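Local coordinates for protein interpain A (PDB 3BB7) that probably acts as a cysteine peptidase of the C10 family, captured here as a zymogen fragment comprising prodomain and protease domain, at residues P33-S41 / V290-L298; L72-S80 / D272-V280. The protein carries 1 engineered substitution. All coordinates share one frame; numbering follows the deposited sequence.

Contact 1 (P33-S41 / V290-L298); sequences PELLGVSES and VDGYYKIDL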
ATOM      1  N   PRO A  33      -5.454  21.906  -5.664  1.00 12.70           N
ATOM      2  CA  PRO A  33      -6.860  21.643  -5.329  1.00 12.74           C
ATOM      3  C   PRO A  33      -7.013  21.617  -3.816  1.00 12.47           C
ATOM      4  O   PRO A  33      -6.092  21.179  -3.115  1.00 12.78           O
ATOM      5  CB  PRO A  33      -7.112  20.250  -5.898  1.00 12.82           C
ATOM      6  CG  PRO A  33      -5.764  19.626  -5.999  1.00 13.53           C
ATOM      7  CD  PRO A  33      -4.774  20.724  -6.233  1.00 13.16           C
ATOM      8  N   GLU A  34      -8.158  22.075  -3.310  1.00 11.92           N
ATOM      9  CA  GLU A  34      -8.333  22.215  -1.879  1.00 12.83           C
ATOM     10  C   GLU A  34      -8.359  20.849  -1.174  1.00 12.20           C
ATOM     11  O   GLU A  34      -7.639  20.623  -0.220  1.00 13.38           O
ATOM     12  CB  GLU A  34      -9.624  22.955  -1.600  1.00 12.17           C
ATOM     13  CG  GLU A  34      -9.773  23.305  -0.129  1.00 12.20           C
ATOM     14  CD  GLU A  34     -11.004  24.119   0.197  1.00 13.71           C
ATOM     15  OE1 GLU A  34     -12.122  23.820  -0.309  1.00 15.91           O
ATOM     16  OE2 GLU A  34     -10.840  25.052   1.011  1.00 14.44           O
ATOM     17  N   LEU A  35      -9.222  19.948  -1.605  1.00 12.09           N
ATOM     18  CA  LEU A  35      -9.305  18.681  -0.896  1.00 12.17           C
ATOM     19  C   LEU A  35      -8.261  17.713  -1.430  1.00 11.67           C
ATOM     20  O   LEU A  35      -8.274  17.372  -2.626  1.00 11.20           O
ATOM     21  CB  LEU A  35     -10.702  18.081  -1.009  1.00 12.08           C
ATOM     22  CG  LEU A  35     -10.699  16.777  -0.198  1.00 14.67           C
ATOM     23  CD1 LEU A  35     -11.481  16.880   1.055  1.00 14.82           C
ATOM     24  CD2 LEU A  35     -11.085  15.581  -1.017  1.00 19.05           C
ATOM     25  N   LEU A  36      -7.382  17.261  -0.539  1.00 10.13           N
ATOM     26  CA  LEU A  36      -6.285  16.330  -0.912  1.00 10.90           C
ATOM     27  C   LEU A  36      -6.607  14.892  -0.535  1.00 11.07           C
ATOM     28  O   LEU A  36      -6.111  13.959  -1.163  1.00 10.47           O
ATOM     29  CB  LEU A  36      -4.981  16.764  -0.242  1.00 11.45           C
ATOM     30  CG  LEU A  36      -4.582  18.231  -0.516  1.00 10.37           C
ATOM     31  CD1 LEU A  36      -3.424  18.633   0.373  1.00 12.12           C
ATOM     32  CD2 LEU A  36      -4.193  18.375  -1.980  1.00 12.39           C
ATOM     33  N   GLY A  37      -7.408  14.711   0.511  1.00 10.31           N
ATOM     34  CA  GLY A  37      -7.754  13.382   0.989  1.00 10.88           C
ATOM     35  C   GLY A  37      -8.912  13.435   1.934  1.00 10.47           C
ATOM     36  O   GLY A  37      -9.206  14.470   2.542  1.00  9.71           O
ATOM     37  N   VAL A  38      -9.586  12.317   2.069  1.00 11.19           N
ATOM     38  CA  VAL A  38     -10.782  12.255   2.903  1.00 12.07           C
ATOM     39  C   VAL A  38     -10.990  10.842   3.406  1.00 12.88           C
ATOM     40  O   VAL A  38     -10.836   9.907   2.657  1.00 12.32           O
ATOM     41  CB  VAL A  38     -12.058  12.807   2.173  1.00 12.07           C
ATOM     42  CG1 VAL A  38     -12.326  12.089   0.841  1.00 13.24           C
ATOM     43  CG2 VAL A  38     -13.311  12.816   3.116  1.00 12.68           C
ATOM     44  N   SER A  39     -11.369  10.707   4.666  1.00 12.70           N
ATOM     45  CA  SER A  39     -11.579   9.395   5.287  1.00 15.48           C
ATOM     46  C   SER A  39     -12.864   9.419   6.076  1.00 16.08           C
ATOM     47  O   SER A  39     -13.223  10.468   6.628  1.00 15.41           O
ATOM     48  CB  SER A  39     -10.417   9.071   6.215  1.00 15.71           C
ATOM     49  OG  SER A  39     -10.608   7.831   6.861  1.00 18.83           O
ATOM     50  N   GLU A  40     -13.528   8.254   6.142  1.00 17.77           N
ATOM     51  CA  GLU A  40     -14.676   8.077   7.056  1.00 20.26           C
ATOM     52  C   GLU A  40     -14.204   7.763   8.479  1.00 19.17           C
ATOM     53  O   GLU A  40     -14.967   7.884   9.452  1.00 19.47           O
ATOM     54  CB  GLU A  40     -15.614   6.961   6.546  1.00 20.37           C
ATOM     55  CG  GLU A  40     -16.327   7.277   5.240  1.00 23.48           C
ATOM     56  CD  GLU A  40     -16.976   6.044   4.582  1.00 26.34           C
ATOM     57  OE1 GLU A  40     -16.801   4.903   5.089  1.00 32.77           O
ATOM     58  OE2 GLU A  40     -17.660   6.232   3.544  1.00 33.57           O
ATOM     59  N   SER A  41     -12.936   7.387   8.618  1.00 19.48           N
ATOM     60  CA  SER A  41     -12.402   7.035   9.917  1.00 19.91           C
ATOM     61  C   SER A  41     -12.024   8.292  10.671  1.00 19.65           C
ATOM     62  O   SER A  41     -11.427   9.201  10.108  1.00 19.44           O
ATOM     63  CB  SER A  41     -11.178   6.136   9.761  1.00 20.64           C
ATOM     64  OG  SER A  41     -11.583   4.913   9.176  1.00 22.51           O
ATOM     65  N   VAL A 290      -6.368   5.452   9.084  1.00 13.38           N
ATOM     66  CA  VAL A 290      -6.487   6.481   8.043  1.00 13.06           C
ATOM     67  C   VAL A 290      -6.695   6.004   6.603  1.00 12.93           C
ATOM     68  O   VAL A 290      -6.481   6.769   5.669  1.00 12.55           O
ATOM     69  CB  VAL A 290      -5.426   7.635   8.195  1.00 13.23           C
ATOM     70  CG1 VAL A 290      -5.571   8.326   9.558  1.00 12.62           C
ATOM     71  CG2 VAL A 290      -3.981   7.160   7.981  1.00 12.60           C
ATOM     72  N   ASP A 291      -7.195   4.778   6.438  1.00 11.74           N
ATOM     73  CA  ASP A 291      -7.605   4.335   5.101  1.00 11.49           C
ATOM     74  C   ASP A 291      -8.694   5.298   4.609  1.00 11.06           C
ATOM     75  O   ASP A 291      -9.492   5.819   5.407  1.00 11.87           O
ATOM     76  CB  ASP A 291      -8.135   2.889   5.091  1.00 12.87           C
ATOM     77  CG  ASP A 291      -7.067   1.856   5.355  1.00 12.04           C
ATOM     78  OD1 ASP A 291      -5.870   2.214   5.390  1.00 12.89           O
ATOM     79  OD2 ASP A 291      -7.445   0.649   5.489  1.00 13.01           O
ATOM     80  N   GLY A 292      -8.704   5.572   3.309  1.00 11.04           N
ATOM     81  CA  GLY A 292      -9.653   6.541   2.738  1.00 11.06           C
ATOM     82  C   GLY A 292      -9.311   6.844   1.303  1.00  9.77           C
ATOM     83  O   GLY A 292      -8.585   6.073   0.664  1.00 11.21           O
ATOM     84  N   TYR A 293      -9.819   7.967   0.788  1.00  9.64           N
ATOM     85  CA  TYR A 293      -9.563   8.379  -0.599  1.00 10.04           C
ATOM     86  C   TYR A 293      -8.577   9.524  -0.613  1.00  9.85           C
ATOM     87  O   TYR A 293      -8.725  10.510   0.119  1.00 10.09           O
ATOM     88  CB  TYR A 293     -10.866   8.799  -1.247  1.00 10.29           C
ATOM     89  CG  TYR A 293     -11.745   7.641  -1.693  1.00 10.53           C
ATOM     90  CD1 TYR A 293     -11.866   7.315  -3.044  1.00 10.24           C
ATOM     91  CD2 TYR A 293     -12.414   6.857  -0.769  1.00 11.54           C
ATOM     92  CE1 TYR A 293     -12.702   6.270  -3.452  1.00 11.80           C
ATOM     93  CE2 TYR A 293     -13.255   5.805  -1.169  1.00 13.89           C
ATOM     94  CZ  TYR A 293     -13.360   5.502  -2.511  1.00 11.87           C
ATOM     95  OH  TYR A 293     -14.206   4.478  -2.896  1.00 14.28           O
ATOM     96  N   TYR A 294      -7.570   9.398  -1.462  1.00  9.77           N
ATOM     97  CA  TYR A 294      -6.444  10.331  -1.489  1.00 10.45           C
ATOM     98  C   TYR A 294      -6.036  10.695  -2.899  1.00 10.87           C
ATOM     99  O   TYR A 294      -6.136   9.880  -3.807  1.00 11.33           O
ATOM    100  CB  TYR A 294      -5.247   9.680  -0.761  1.00 10.32           C
ATOM    101  CG  TYR A 294      -5.527   9.524   0.728  1.00 10.15           C
ATOM    102  CD1 TYR A 294      -5.252  10.575   1.608  1.00 10.10           C
ATOM    103  CD2 TYR A 294      -6.086   8.353   1.256  1.00  9.72           C
ATOM    104  CE1 TYR A 294      -5.547  10.491   2.958  1.00 10.70           C
ATOM    105  CE2 TYR A 294      -6.369   8.247   2.654  1.00  9.87           C
ATOM    106  CZ  TYR A 294      -6.069   9.331   3.486  1.00 10.76           C
ATOM    107  OH  TYR A 294      -6.359   9.306   4.834  1.00 11.93           O
ATOM    108  N   LYS A 295      -5.544  11.903  -3.082  1.00 10.71           N
ATOM    109  CA  LYS A 295      -5.014  12.290  -4.393  1.00 12.01           C
ATOM    110  C   LYS A 295      -3.642  11.692  -4.665  1.00 11.90           C
ATOM    111  O   LYS A 295      -2.717  11.780  -3.846  1.00 11.83           O
ATOM    112  CB  LYS A 295      -4.936  13.816  -4.477  1.00 12.42           C
ATOM    113  CG  LYS A 295      -6.321  14.456  -4.659  1.00 15.36           C
ATOM    114  CD  LYS A 295      -6.226  15.897  -5.044  1.00 16.31           C
ATOM    115  CE  LYS A 295      -7.559  16.397  -5.587  1.00 15.23           C
ATOM    116  NZ  LYS A 295      -7.719  16.183  -7.055  1.00 15.28           N
ATOM    117  N   ILE A 296      -3.506  11.101  -5.841  1.00 11.87           N
ATOM    118  CA  ILE A 296      -2.186  10.741  -6.364  1.00 11.57           C
ATOM    119  C   ILE A 296      -1.918  11.374  -7.744  1.00 11.22           C
ATOM    120  O   ILE A 296      -0.762  11.431  -8.181  1.00 10.77           O
ATOM    121  CB  ILE A 296      -1.895   9.225  -6.429  1.00 12.21           C
ATOM    122  CG1 ILE A 296      -2.824   8.550  -7.437  1.00 12.05           C
ATOM    123  CG2 ILE A 296      -1.953   8.602  -5.003  1.00 11.98           C
ATOM    124  CD1 ILE A 296      -2.374   7.136  -7.855  1.00 13.08           C
ATOM    125  N   ASP A 297      -2.954  11.850  -8.426  1.00 10.95           N
ATOM    126  CA  ASP A 297      -2.712  12.428  -9.753  1.00 12.86           C
ATOM    127  C   ASP A 297      -1.671  13.542  -9.729  1.00 12.77           C
ATOM    128  O   ASP A 297      -0.790  13.612 -10.591  1.00 14.17           O
ATOM    129  CB  ASP A 297      -4.017  12.909 -10.418  1.00 12.54           C
ATOM    130  CG  ASP A 297      -4.865  13.824  -9.536  1.00 13.53           C
ATOM    131  OD1 ASP A 297      -4.508  14.143  -8.374  1.00 13.71           O
ATOM    132  OD2 ASP A 297      -5.937  14.253 -10.030  1.00 15.12           O
ATOM    133  N   LEU A 298      -1.734  14.372  -8.700  1.00 12.13           N
ATOM    134  CA  LEU A 298      -0.830  15.517  -8.583  1.00 13.28           C
ATOM    135  C   LEU A 298       0.575  15.153  -8.095  1.00 13.22           C
ATOM    136  O   LEU A 298       1.427  16.043  -7.964  1.00 13.78           O
ATOM    137  CB  LEU A 298      -1.453  16.581  -7.679  1.00 13.52           C
ATOM    138  CG  LEU A 298      -2.211  16.170  -6.422  1.00 15.14           C
ATOM    139  CD1 LEU A 298      -1.427  15.280  -5.494  1.00 15.92           C
ATOM    140  CD2 LEU A 298      -2.692  17.426  -5.667  1.00 14.76           C
TER
HETATM  141  O   HOH W   1     -12.558   6.036   4.774  1.00 29.32           O

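Contact 2 (L72-S80 / D272-V280); sequences LNVIKPDPS and DGYNKAGLV. Unlike the reference sequence in segment 72-80: Asn-73 (reference Ser).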
ATOM      1  N   LEU A  72      -1.197  22.567  -9.972  1.00 18.76           N
ATOM      2  CA  LEU A  72      -1.168  21.115  -9.900  1.00 18.10           C
ATOM      3  C   LEU A  72      -2.278  20.547 -10.774  1.00 18.92           C
ATOM      4  O   LEU A  72      -3.364  21.123 -10.873  1.00 19.01           O
ATOM      5  CB  LEU A  72      -1.291  20.605  -8.449  1.00 16.94           C
ATOM      6  CG  LEU A  72      -0.095  20.897  -7.539  1.00 15.56           C
ATOM      7  CD1 LEU A  72      -0.484  20.703  -6.071  1.00 17.10           C
ATOM      8  CD2 LEU A  72       1.120  19.997  -7.900  1.00 15.18           C
ATOM      9  N   ASN A  73      -2.000  19.421 -11.404  1.00 19.24           N
ATOM     10  CA  ASN A  73      -3.018  18.849 -12.277  1.00 20.49           C
ATOM     11  C   ASN A  73      -4.096  18.096 -11.506  1.00 18.02           C
ATOM     12  O   ASN A  73      -3.869  17.625 -10.384  1.00 17.00           O
ATOM     13  CB  ASN A  73      -2.397  17.992 -13.366  1.00 22.25           C
ATOM     14  CG  ASN A  73      -1.739  16.753 -12.837  1.00 26.71           C
ATOM     15  OD1 ASN A  73      -2.264  16.062 -11.953  1.00 34.29           O
ATOM     16  ND2 ASN A  73      -0.583  16.437 -13.389  1.00 30.21           N
ATOM     17  N   VAL A  74      -5.273  18.031 -12.122  1.00 15.82           N
ATOM     18  CA  VAL A  74      -6.425  17.312 -11.583  1.00 14.37           C
ATOM     19  C   VAL A  74      -6.920  16.435 -12.728  1.00 13.10           C
ATOM     20  O   VAL A  74      -7.308  16.938 -13.794  1.00 13.64           O
ATOM     21  CB  VAL A  74      -7.537  18.281 -11.154  1.00 14.55           C
ATOM     22  CG1 VAL A  74      -8.737  17.504 -10.681  1.00 14.37           C
ATOM     23  CG2 VAL A  74      -7.029  19.178 -10.041  1.00 14.50           C
ATOM     24  N   ILE A  75      -6.828  15.131 -12.535  1.00 11.30           N
ATOM     25  CA  ILE A  75      -7.173  14.176 -13.591  1.00 12.90           C
ATOM     26  C   ILE A  75      -8.321  13.340 -13.066  1.00 13.90           C
ATOM     27  O   ILE A  75      -8.204  12.711 -11.984  1.00 16.08           O
ATOM     28  CB  ILE A  75      -5.961  13.289 -13.928  1.00 12.91           C
ATOM     29  CG1 ILE A  75      -4.803  14.131 -14.460  1.00 13.55           C
ATOM     30  CG2 ILE A  75      -6.343  12.220 -14.943  1.00 13.39           C
ATOM     31  CD1 ILE A  75      -3.502  13.352 -14.567  1.00 15.44           C
ATOM     32  N   LYS A  76      -9.413  13.309 -13.827  1.00 13.33           N
ATOM     33  CA  LYS A  76     -10.637  12.591 -13.455  1.00 13.22           C
ATOM     34  C   LYS A  76     -10.858  11.473 -14.465  1.00 14.21           C
ATOM     35  O   LYS A  76     -10.512  11.632 -15.653  1.00 15.38           O
ATOM     36  CB  LYS A  76     -11.828  13.553 -13.447  1.00 13.40           C
ATOM     37  CG  LYS A  76     -11.710  14.641 -12.392  1.00 12.55           C
ATOM     38  CD  LYS A  76     -13.007  15.352 -12.212  1.00 12.54           C
ATOM     39  CE  LYS A  76     -12.880  16.516 -11.273  1.00 13.53           C
ATOM     40  NZ  LYS A  76     -14.185  17.178 -10.966  1.00 15.45           N
ATOM     41  N   PRO A  77     -11.427  10.340 -14.014  1.00 13.86           N
ATOM     42  CA  PRO A  77     -11.653   9.213 -14.925  1.00 14.10           C
ATOM     43  C   PRO A  77     -12.719   9.563 -15.967  1.00 15.06           C
ATOM     44  O   PRO A  77     -13.810  10.039 -15.605  1.00 16.45           O
ATOM     45  CB  PRO A  77     -12.162   8.110 -13.990  1.00 13.49           C
ATOM     46  CG  PRO A  77     -12.743   8.843 -12.799  1.00 13.24           C
ATOM     47  CD  PRO A  77     -11.867  10.037 -12.639  1.00 13.42           C
ATOM     48  N   ASP A  78     -12.421   9.306 -17.243  1.00 15.25           N
ATOM     49  CA  ASP A  78     -13.370   9.572 -18.331  1.00 15.99           C
ATOM     50  C   ASP A  78     -14.401   8.455 -18.351  1.00 16.08           C
ATOM     51  O   ASP A  78     -14.045   7.330 -18.640  1.00 14.90           O
ATOM     52  CB  ASP A  78     -12.581   9.586 -19.640  1.00 15.86           C
ATOM     53  CG  ASP A  78     -13.437   9.928 -20.854  1.00 18.79           C
ATOM     54  OD1 ASP A  78     -12.839  10.254 -21.897  1.00 22.92           O
ATOM     55  OD2 ASP A  78     -14.677   9.887 -20.784  1.00 20.01           O
ATOM     56  N   PRO A  79     -15.678   8.752 -18.040  1.00 17.31           N
ATOM     57  CA  PRO A  79     -16.657   7.668 -17.978  1.00 17.94           C
ATOM     58  C   PRO A  79     -16.997   7.048 -19.329  1.00 18.67           C
ATOM     59  O   PRO A  79     -17.728   6.055 -19.369  1.00 18.93           O
ATOM     60  CB  PRO A  79     -17.883   8.333 -17.328  1.00 18.92           C
ATOM     61  CG  PRO A  79     -17.745   9.750 -17.636  1.00 18.84           C
ATOM     62  CD  PRO A  79     -16.290  10.058 -17.710  1.00 17.68           C
ATOM     63  N   SER A  80     -16.489   7.622 -20.420  1.00 18.51           N
ATOM     64  CA  SER A  80     -16.632   7.000 -21.739  1.00 18.70           C
ATOM     65  C   SER A  80     -15.568   5.933 -21.980  1.00 19.09           C
ATOM     66  O   SER A  80     -15.688   5.141 -22.914  1.00 20.52           O
ATOM     67  CB  SER A  80     -16.596   8.060 -22.859  1.00 18.85           C
ATOM     68  OG  SER A  80     -15.267   8.481 -23.138  1.00 20.83           O
ATOM     69  N   ASP A 272      -7.368   0.409  -4.188  1.00 11.25           N
ATOM     70  CA  ASP A 272      -8.469  -0.512  -4.379  1.00 11.71           C
ATOM     71  C   ASP A 272      -9.763   0.146  -4.816  1.00 11.68           C
ATOM     72  O   ASP A 272     -10.839  -0.425  -4.667  1.00 12.02           O
ATOM     73  CB  ASP A 272      -8.672  -1.401  -3.143  1.00 12.40           C
ATOM     74  CG  ASP A 272      -9.178  -0.658  -1.944  1.00 13.80           C
ATOM     75  OD1 ASP A 272      -9.653  -1.347  -1.009  1.00 16.40           O
ATOM     76  OD2 ASP A 272      -9.124   0.603  -1.912  1.00 14.73           O
ATOM     77  N   GLY A 273      -9.648   1.317  -5.435  1.00 10.76           N
ATOM     78  CA  GLY A 273     -10.847   1.969  -6.011  1.00 10.82           C
ATOM     79  C   GLY A 273     -10.485   3.386  -6.413  1.00 10.93           C
ATOM     80  O   GLY A 273      -9.341   3.839  -6.214  1.00 10.97           O
ATOM     81  N   TYR A 274     -11.478   4.114  -6.907  1.00 10.86           N
ATOM     82  CA  TYR A 274     -11.331   5.537  -7.206  1.00 10.58           C
ATOM     83  C   TYR A 274     -12.702   6.151  -7.269  1.00  9.78           C
ATOM     84  O   TYR A 274     -13.696   5.445  -7.474  1.00 11.23           O
ATOM     85  CB  TYR A 274     -10.584   5.787  -8.516  1.00 10.63           C
ATOM     86  CG  TYR A 274     -11.197   5.207  -9.781  1.00 10.65           C
ATOM     87  CD1 TYR A 274     -10.788   3.978 -10.283  1.00 11.78           C
ATOM     88  CD2 TYR A 274     -12.184   5.902 -10.484  1.00  9.82           C
ATOM     89  CE1 TYR A 274     -11.347   3.465 -11.438  1.00 11.52           C
ATOM     90  CE2 TYR A 274     -12.743   5.392 -11.640  1.00 11.33           C
ATOM     91  CZ  TYR A 274     -12.296   4.183 -12.127  1.00 11.84           C
ATOM     92  OH  TYR A 274     -12.839   3.670 -13.275  1.00 11.64           O
ATOM     93  N   ASN A 275     -12.750   7.462  -7.056  1.00 10.56           N
ATOM     94  CA  ASN A 275     -14.030   8.162  -7.134  1.00 12.01           C
ATOM     95  C   ASN A 275     -14.124   8.989  -8.414  1.00 12.14           C
ATOM     96  O   ASN A 275     -13.183   9.015  -9.231  1.00 11.96           O
ATOM     97  CB  ASN A 275     -14.354   8.954  -5.838  1.00 12.40           C
ATOM     98  CG  ASN A 275     -13.478  10.177  -5.612  1.00 12.75           C
ATOM     99  OD1 ASN A 275     -12.742  10.622  -6.490  1.00 12.53           O
ATOM    100  ND2 ASN A 275     -13.550  10.729  -4.387  1.00 13.55           N
ATOM    101  N   LYS A 276     -15.266   9.648  -8.609  1.00 11.84           N
ATOM    102  CA  LYS A 276     -15.485  10.417  -9.824  1.00 12.45           C
ATOM    103  C   LYS A 276     -14.523  11.582 -10.007  1.00 11.28           C
ATOM    104  O   LYS A 276     -14.257  11.993 -11.128  1.00 11.59           O
ATOM    105  CB  LYS A 276     -16.924  10.923  -9.852  1.00 11.37           C
ATOM    106  CG  LYS A 276     -17.896   9.817  -9.982  1.00 13.72           C
ATOM    107  CD  LYS A 276     -19.287  10.411 -10.092  1.00 16.38           C
ATOM    108  CE  LYS A 276     -20.327   9.348 -10.338  1.00 18.72           C
ATOM    109  NZ  LYS A 276     -21.710   9.957 -10.194  1.00 21.68           N
ATOM    110  N   ALA A 277     -14.012  12.126  -8.898  1.00 11.21           N
ATOM    111  CA  ALA A 277     -13.075  13.209  -8.954  1.00 12.48           C
ATOM    112  C   ALA A 277     -11.620  12.737  -9.062  1.00 12.00           C
ATOM    113  O   ALA A 277     -10.702  13.555  -9.050  1.00 13.57           O
ATOM    114  CB  ALA A 277     -13.266  14.072  -7.732  1.00 13.31           C
ATOM    115  N   GLY A 278     -11.414  11.425  -9.211  1.00 11.91           N
ATOM    116  CA  GLY A 278     -10.088  10.884  -9.479  1.00 12.21           C
ATOM    117  C   GLY A 278      -9.256  10.580  -8.240  1.00 11.55           C
ATOM    118  O   GLY A 278      -8.122  10.108  -8.374  1.00 13.19           O
ATOM    119  N   LEU A 279      -9.772  10.860  -7.032  1.00 11.08           N
ATOM    120  CA  LEU A 279      -9.078  10.347  -5.817  1.00 11.58           C
ATOM    121  C   LEU A 279      -9.088   8.823  -5.794  1.00 10.75           C
ATOM    122  O   LEU A 279     -10.039   8.185  -6.270  1.00 11.23           O
ATOM    123  CB  LEU A 279      -9.731  10.877  -4.532  1.00 10.84           C
ATOM    124  CG  LEU A 279      -9.396  12.328  -4.182  1.00 12.96           C
ATOM    125  CD1 LEU A 279     -10.023  13.290  -5.158  1.00 14.85           C
ATOM    126  CD2 LEU A 279      -9.856  12.581  -2.749  1.00 14.48           C
ATOM    127  N   VAL A 280      -8.031   8.222  -5.255  1.00 10.67           N
ATOM    128  CA  VAL A 280      -7.964   6.760  -5.201  1.00 11.10           C
ATOM    129  C   VAL A 280      -8.252   6.255  -3.786  1.00 10.27           C
ATOM    130  O   VAL A 280      -7.861   6.893  -2.796  1.00 10.21           O
ATOM    131  CB  VAL A 280      -6.611   6.242  -5.726  1.00 11.66           C
ATOM    132  CG1 VAL A 280      -6.489   6.539  -7.213  1.00 13.66           C
ATOM    133  CG2 VAL A 280      -5.427   6.855  -4.941  1.00 10.47           C
TER
HETATM  134  O   HOH W   2      -6.782  11.071 -10.715  1.00 18.08           O
HETATM  135  O   HOH W   3     -15.424  11.600 -13.535  1.00 14.81           O

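Contact 1 (P33-S41 / V290-L298)
The carbonyl oxygen of Asp-291 takes the hydroxyl of Ser-39, OG to O 2.7 Å, and also a proton from a water that in turn accepts from Glu-40 N. Two donors thus grip this one acceptor. OG lies anti to the backbone nitrogen of Ser-39 (chi1 178°), a torsion that carries it across to segment 290-298; there it sits 22° out of the carbonyl plane of Asp-291. Ser-39 OG also accepts from Ser-41 N at 3.0 Å and closes an ST turn, so the hydroxyl links its own turn to the residue just before strand 292-294. Further along, Val-38 and Tyr-293 form the hydrogen-bonded pair, with Val-38 N to Tyr-293 O at 2.8 Å, and Lys-295 N bonds to Leu-36 O. Gly-37 and Tyr-294 are the non-hydrogen-bonded pair; the bare CA lets the ring close in obliquely, CD1 3.8 Å from Gly-37 CA. Tyr-294 OH donates to Val-290 O at 2.7 Å, in the carbonyl plane; Trp-284 NE1 also bonds this oxygen. At the far end the Lys-295 chain runs past the carbonyl of Leu-35, CE to O 3.2 Å, and along the ring of Pro-33, while Leu-298 CD2 meets Pro-33 CG at 3.8 Å. Leu-36 and Gly-37 both face Val-25, a classic beta bulge, and the whole is an antiparallel strand pairing through which the prodomain sheet of this zymogen continues into that of the protease.

Contact 2 (L72-S80 / D272-V280)
A loop following helix 49-68 packs here on the turn that connects strands 267-274 and 280-283 of the protease sheet, and no direct hydrogen bond crosses between the two. Pro-77 is the wedge. Its CB and CG lie against the CE2 corner of the Tyr-274 ring, CB to CE2 3.6 Å, the proline and the tyrosine running antiparallel alongside one another. CG also rests near the carbonyl oxygen of Asn-275, and CD comes to 3.4 Å from Lys-276 O. Tyr-274 holds CG between its backbone nitrogen and carbonyl carbon (chi1 60°), which directs the ring to the proline; its hydroxyl is hydrogen-bonded to the Ala-83 carbonyl oxygen and with Thr-246 OG1, and Phe-242 of helix 234-246 touches both side chains. The turn is a type I beta turn from Asn-275 to Gly-278, closed by Gly-278 N to Asn-275 O at 3.0 Å and forming the end of a beta hairpin. Gly-278 has a positive phi (88°), and its bare CA lets Ile-75 O approach to 3.6 Å. Lys-76 lies extended alongside the turn, its CG 3.7 Å from Ala-277 O and its CE near Ala-277 CB, so aliphatic carbon rather than the amino group makes the contact. A water donates to Gly-278 O at 2.9 Å; its other leg, to Ile-75 O, is doubtfully short.

From the N terminus the chain lays down strands 4-9, 14-18, 23-26 and 35-39, and the last pairs with strand 292-294 in contact 1, closing a loop of 248 residues. Helix 49-68 follows, and the chain then reaches 72-80, which meets the hairpin turn after strand 267-274 in contact 2. That contact closes a loop of 191 residues, nested inside that of contact 1. Their centres lie 12 Å apart and both reach one antiparallel sheet, where Tyr-294 N probably bonds Val-280 O at 2.9 Å. A second tie, Asp-297 OD2 to Ile-75 N, joins the segment after strand 292-294 to the loop, so prodomain strands, connecting loop and protease sheet are fastened together.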